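Local coordinates for binding domain (Hc) of Paraclostridial Mosquitocidal Protein 1 (Paraclostridium bifermentans, PDB 6HOX), which helps a clostridial neurotoxin that targets Anopheles mosquitoes recognise host nerve cells, as the receptor-binding part of its heavy chain, at residues Asp107-Met118 with Ser126-Lys137. Numbering follows the deposited sequence.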
loop_
_atom_site.group_PDB
_atom_site.type_symbol
_atom_site.label_atom_id
_atom_site.label_comp_id
_atom_site.label_asym_id
_atom_site.label_seq_id
_atom_site.Cartn_x
_atom_site.Cartn_y
_atom_site.Cartn_z
ATOM N N ASP A 107 2.756 19.638 -12.763
ATOM C CA ASP A 107 4.119 19.148 -12.702
ATOM C C ASP A 107 4.355 18.083 -13.777
ATOM O O ASP A 107 5.305 17.304 -13.678
ATOM C CB ASP A 107 4.419 18.580 -11.311
ATOM C CG ASP A 107 4.486 19.654 -10.253
ATOM O OD1 ASP A 107 5.087 20.711 -10.547
ATOM O OD2 ASP A 107 3.927 19.434 -9.155
ATOM N N LEU A 108 3.512 18.068 -14.815
ATOM C CA LEU A 108 3.622 17.095 -15.887
ATOM C C LEU A 108 5.009 17.245 -16.524
ATOM O O LEU A 108 5.430 18.349 -16.825
ATOM C CB LEU A 108 2.488 17.342 -16.890
ATOM C CG LEU A 108 2.389 16.384 -18.080
ATOM C CD1 LEU A 108 2.682 14.948 -17.685
ATOM C CD2 LEU A 108 1.012 16.467 -18.719
ATOM N N GLY A 109 5.734 16.126 -16.641
ATOM C CA GLY A 109 7.018 16.078 -17.318
ATOM C C GLY A 109 8.148 16.700 -16.508
ATOM O O GLY A 109 9.291 16.719 -16.982
ATOM N N ILE A 110 7.848 17.168 -15.286
ATOM C CA ILE A 110 8.834 17.836 -14.414
ATOM C C ILE A 110 9.198 16.905 -13.247
ATOM O O ILE A 110 8.322 16.554 -12.456
ATOM C CB ILE A 110 8.270 19.182 -13.916
ATOM C CG1 ILE A 110 8.001 20.147 -15.076
ATOM C CG2 ILE A 110 9.183 19.812 -12.870
ATOM C CD1 ILE A 110 6.830 21.067 -14.830
ATOM N N GLU A 111 10.478 16.507 -13.167
ATOM C CA GLU A 111 11.046 15.762 -12.027
ATOM C C GLU A 111 11.116 16.696 -10.820
ATOM O O GLU A 111 11.596 17.792 -10.964
ATOM C CB GLU A 111 12.506 15.343 -12.216
ATOM C CG GLU A 111 12.735 14.160 -13.110
ATOM C CD GLU A 111 14.165 13.632 -13.082
ATOM O OE1 GLU A 111 14.884 13.882 -12.088
ATOM O OE2 GLU A 111 14.547 12.944 -14.043
ATOM N N TYR A 112 10.724 16.229 -9.634
ATOM C CA TYR A 112 10.993 16.991 -8.427
ATOM C C TYR A 112 11.540 16.072 -7.328
ATOM O O TYR A 112 11.246 14.873 -7.284
ATOM C CB TYR A 112 9.788 17.835 -8.016
ATOM C CG TYR A 112 8.493 17.103 -7.749
ATOM C CD1 TYR A 112 8.212 16.528 -6.518
ATOM C CD2 TYR A 112 7.520 17.024 -8.730
ATOM C CE1 TYR A 112 7.006 15.882 -6.278
ATOM C CE2 TYR A 112 6.312 16.374 -8.513
ATOM C CZ TYR A 112 6.049 15.808 -7.282
ATOM O OH TYR A 112 4.841 15.195 -7.099
ATOM N N ASP A 113 12.344 16.680 -6.443
ATOM C CA ASP A 113 13.119 15.990 -5.410
ATOM C C ASP A 113 12.198 15.469 -4.302
ATOM O O ASP A 113 11.171 16.088 -3.956
ATOM C CB ASP A 113 14.144 16.906 -4.741
ATOM C CG ASP A 113 15.247 17.443 -5.645
ATOM O OD1 ASP A 113 15.404 16.917 -6.763
ATOM O OD2 ASP A 113 15.943 18.389 -5.209
ATOM N N LEU A 114 12.589 14.321 -3.752
ATOM C CA LEU A 114 12.077 13.834 -2.499
ATOM C C LEU A 114 13.228 13.696 -1.487
ATOM O O LEU A 114 13.115 14.122 -0.331
ATOM C CB LEU A 114 11.396 12.493 -2.756
ATOM C CG LEU A 114 10.781 11.855 -1.516
ATOM C CD1 LEU A 114 9.767 12.788 -0.863
ATOM C CD2 LEU A 114 10.133 10.528 -1.861
ATOM N N VAL A 115 14.309 13.033 -1.913
ATOM C CA VAL A 115 15.503 12.836 -1.117
ATOM C C VAL A 115 16.694 13.165 -2.018
ATOM O O VAL A 115 16.811 12.605 -3.097
ATOM C CB VAL A 115 15.621 11.408 -0.558
ATOM C CG1 VAL A 115 16.755 11.322 0.450
ATOM C CG2 VAL A 115 14.321 10.886 0.047
ATOM N N ASN A 116 17.567 14.063 -1.551
ATOM C CA ASN A 116 18.554 14.697 -2.405
ATOM C C ASN A 116 19.908 14.658 -1.695
ATOM O O ASN A 116 20.031 15.122 -0.566
ATOM C CB ASN A 116 18.086 16.093 -2.817
ATOM C CG ASN A 116 19.099 16.811 -3.677
ATOM O OD1 ASN A 116 20.283 16.780 -3.381
ATOM N ND2 ASN A 116 18.650 17.456 -4.737
ATOM N N ASN A 117 20.882 13.993 -2.334
ATOM C CA ASN A 117 22.289 14.090 -1.960
ATOM C C ASN A 117 23.102 14.391 -3.225
ATOM O O ASN A 117 24.061 13.683 -3.550
ATOM C CB ASN A 117 22.831 12.842 -1.258
ATOM C CG ASN A 117 24.236 13.053 -0.727
ATOM O OD1 ASN A 117 25.103 12.187 -0.853
ATOM N ND2 ASN A 117 24.493 14.228 -0.175
ATOM N N MET A 118 22.694 15.454 -3.918
ATOM C CA MET A 118 23.276 15.885 -5.174
ATOM C C MET A 118 23.790 17.320 -5.022
ATOM O O MET A 118 23.033 18.225 -4.670
ATOM C CB MET A 118 22.222 15.863 -6.279
ATOM C CG MET A 118 22.772 16.169 -7.648
ATOM S SD MET A 118 23.720 14.791 -8.283
ATOM C CE MET A 118 22.383 13.728 -8.843
ATOM N N SER A 126 13.667 11.142 -6.878
ATOM C CA SER A 126 12.707 12.108 -7.380
ATOM C C SER A 126 11.397 11.424 -7.770
ATOM O O SER A 126 11.326 10.212 -7.915
ATOM C CB SER A 126 13.270 12.875 -8.550
ATOM O OG SER A 126 14.441 13.559 -8.145
ATOM N N LEU A 127 10.376 12.257 -7.971
ATOM C CA LEU A 127 9.120 11.857 -8.533
ATOM C C LEU A 127 8.943 12.554 -9.877
ATOM O O LEU A 127 9.368 13.701 -10.042
ATOM C CB LEU A 127 7.999 12.236 -7.563
ATOM C CG LEU A 127 8.037 11.522 -6.212
ATOM C CD1 LEU A 127 6.983 12.091 -5.264
ATOM C CD2 LEU A 127 7.840 10.025 -6.393
ATOM N N LYS A 128 8.305 11.839 -10.807
ATOM C CA LYS A 128 8.014 12.328 -12.138
ATOM C C LYS A 128 6.815 11.575 -12.734
ATOM O O LYS A 128 6.860 10.357 -12.883
ATOM C CB LYS A 128 9.229 12.106 -13.040
ATOM C CG LYS A 128 9.065 12.645 -14.455
ATOM C CD LYS A 128 10.217 12.319 -15.361
ATOM C CE LYS A 128 10.197 13.147 -16.625
ATOM N NZ LYS A 128 11.323 12.789 -17.517
ATOM N N ASP A 129 5.747 12.303 -13.073
ATOM C CA ASP A 129 4.607 11.716 -13.806
ATOM C C ASP A 129 4.156 10.418 -13.133
ATOM O O ASP A 129 4.091 9.365 -13.774
ATOM C CB ASP A 129 4.980 11.416 -15.258
ATOM C CG ASP A 129 5.414 12.655 -16.005
ATOM O OD1 ASP A 129 4.877 13.739 -15.691
ATOM O OD2 ASP A 129 6.292 12.522 -16.890
ATOM N N GLY A 130 3.923 10.499 -11.822
ATOM C CA GLY A 130 3.408 9.385 -11.032
ATOM C C GLY A 130 4.388 8.236 -10.829
ATOM O O GLY A 130 3.993 7.179 -10.321
ATOM N N ASN A 131 5.637 8.419 -11.262
ATOM C CA ASN A 131 6.670 7.398 -11.226
ATOM C C ASN A 131 7.833 7.907 -10.357
ATOM O O ASN A 131 7.798 9.007 -9.833
ATOM C CB ASN A 131 7.065 6.981 -12.646
ATOM C CG ASN A 131 6.177 5.876 -13.184
ATOM O OD1 ASN A 131 6.348 4.704 -12.841
ATOM N ND2 ASN A 131 5.218 6.241 -14.008
ATOM N N LEU A 132 8.824 7.042 -10.149
ATOM C CA LEU A 132 9.951 7.269 -9.241
ATOM C C LEU A 132 11.216 7.320 -10.095
ATOM O O LEU A 132 11.322 6.571 -11.075
ATOM C CB LEU A 132 9.993 6.119 -8.227
ATOM C CG LEU A 132 10.748 6.366 -6.921
ATOM C CD1 LEU A 132 10.046 7.386 -6.051
ATOM C CD2 LEU A 132 10.906 5.074 -6.149
ATOM N N VAL A 133 12.110 8.254 -9.762
ATOM C CA VAL A 133 13.408 8.418 -10.409
ATOM C C VAL A 133 14.502 8.199 -9.368
ATOM O O VAL A 133 14.466 8.839 -8.306
ATOM C CB VAL A 133 13.571 9.825 -11.011
ATOM C CG1 VAL A 133 14.949 10.004 -11.644
ATOM C CG2 VAL A 133 12.467 10.113 -12.019
ATOM N N TRP A 134 15.451 7.325 -9.708
ATOM C CA TRP A 134 16.742 7.195 -9.065
ATOM C C TRP A 134 17.789 7.720 -10.045
ATOM O O TRP A 134 17.825 7.290 -11.201
ATOM C CB TRP A 134 17.028 5.738 -8.657
ATOM C CG TRP A 134 18.452 5.477 -8.292
ATOM C CD1 TRP A 134 19.384 4.808 -9.037
ATOM C CD2 TRP A 134 19.125 5.904 -7.096
ATOM N NE1 TRP A 134 20.578 4.767 -8.370
ATOM C CE2 TRP A 134 20.449 5.433 -7.179
ATOM C CE3 TRP A 134 18.726 6.594 -5.949
ATOM C CZ2 TRP A 134 21.381 5.655 -6.170
ATOM C CZ3 TRP A 134 19.645 6.823 -4.955
ATOM C CH2 TRP A 134 20.958 6.367 -5.071
ATOM N N ARG A 135 18.620 8.657 -9.597
ATOM C CA ARG A 135 19.661 9.172 -10.465
ATOM C C ARG A 135 20.979 9.278 -9.693
ATOM O O ARG A 135 20.991 9.717 -8.523
ATOM C CB ARG A 135 19.271 10.526 -11.061
ATOM C CG ARG A 135 20.418 11.171 -11.834
ATOM C CD ARG A 135 20.069 12.430 -12.599
ATOM N NE ARG A 135 19.016 12.155 -13.571
ATOM C CZ ARG A 135 17.751 12.534 -13.424
ATOM N NH1 ARG A 135 17.452 13.490 -12.560
ATOM N NH2 ARG A 135 16.799 11.951 -14.138
ATOM N N MET A 136 22.058 8.855 -10.368
ATOM C CA MET A 136 23.444 9.025 -9.958
ATOM C C MET A 136 24.168 9.908 -10.987
ATOM O O MET A 136 23.959 9.762 -12.201
ATOM C CB MET A 136 24.148 7.667 -9.872
ATOM C CG MET A 136 23.658 6.823 -8.701
ATOM S SD MET A 136 24.310 5.145 -8.690
ATOM C CE MET A 136 23.592 4.557 -10.205
ATOM N N LYS A 137 24.989 10.843 -10.494
ATOM C CA LYS A 137 25.858 11.652 -11.344
ATOM C C LYS A 137 27.248 11.712 -10.710
ATOM O O LYS A 137 27.387 12.024 -9.541
ATOM C CB LYS A 137 25.272 13.050 -11.545
ATOM C CG LYS A 137 26.040 13.922 -12.527
ATOM C CD LYS A 137 25.970 15.395 -12.232
ATOM C CE LYS A 137 24.744 16.086 -12.776
ATOM N NZ LYS A 137 24.913 17.554 -12.665
HETATM O O HOH W 1 6.146 15.203 -12.281
HETATM O O HOH W 2 14.115 16.303 -8.871
#
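Leu127 CB sits over one face of the Tyr112 ring, displaced toward its rim, in a CH-pi contact 4.3 Å from the centroid, while Leu127 CD1 meets ring atom CE1; the ring's OH bonds to Gln217. At the edge of the Arg135 guanidinium lies the Glu111 carboxylate, the two planes only 21° apart. Arg135 NH1 donates to Glu111 OE1 at 2.6 Å and Arg135 NH2 to Glu111 OE2 at a very short 2.5 Å, a two-pronged salt bridge that fixes the carboxylate's rotation. The extended Glu111 chain reaches across strand 122-128, its CG against Lys128 CD and its oxygens beside the Val133 methyls; Arg135 NH2 also forms a salt bridge with Asp145. Between the backbones, Tyr112 and Leu127 form a hydrogen-bonded antiparallel pair, with two N-H...O bonds. Asp129, its CG beside its own backbone N (chi1 -59°), accepts a hydrogen bond from Gly109 N on the syn lone pair of Asp129 OD1 (2.7 Å), nearly straight at 173°. One water links Asp107 O and Ile110 O to Asp129 N, tying the type II turn 107-110 to the type I' turn 128-131. The latter closes a beta hairpin, whose first strand pairs with 112-113 in an antiparallel sheet of the concanavalin-like N-terminal receptor-binding subdomain.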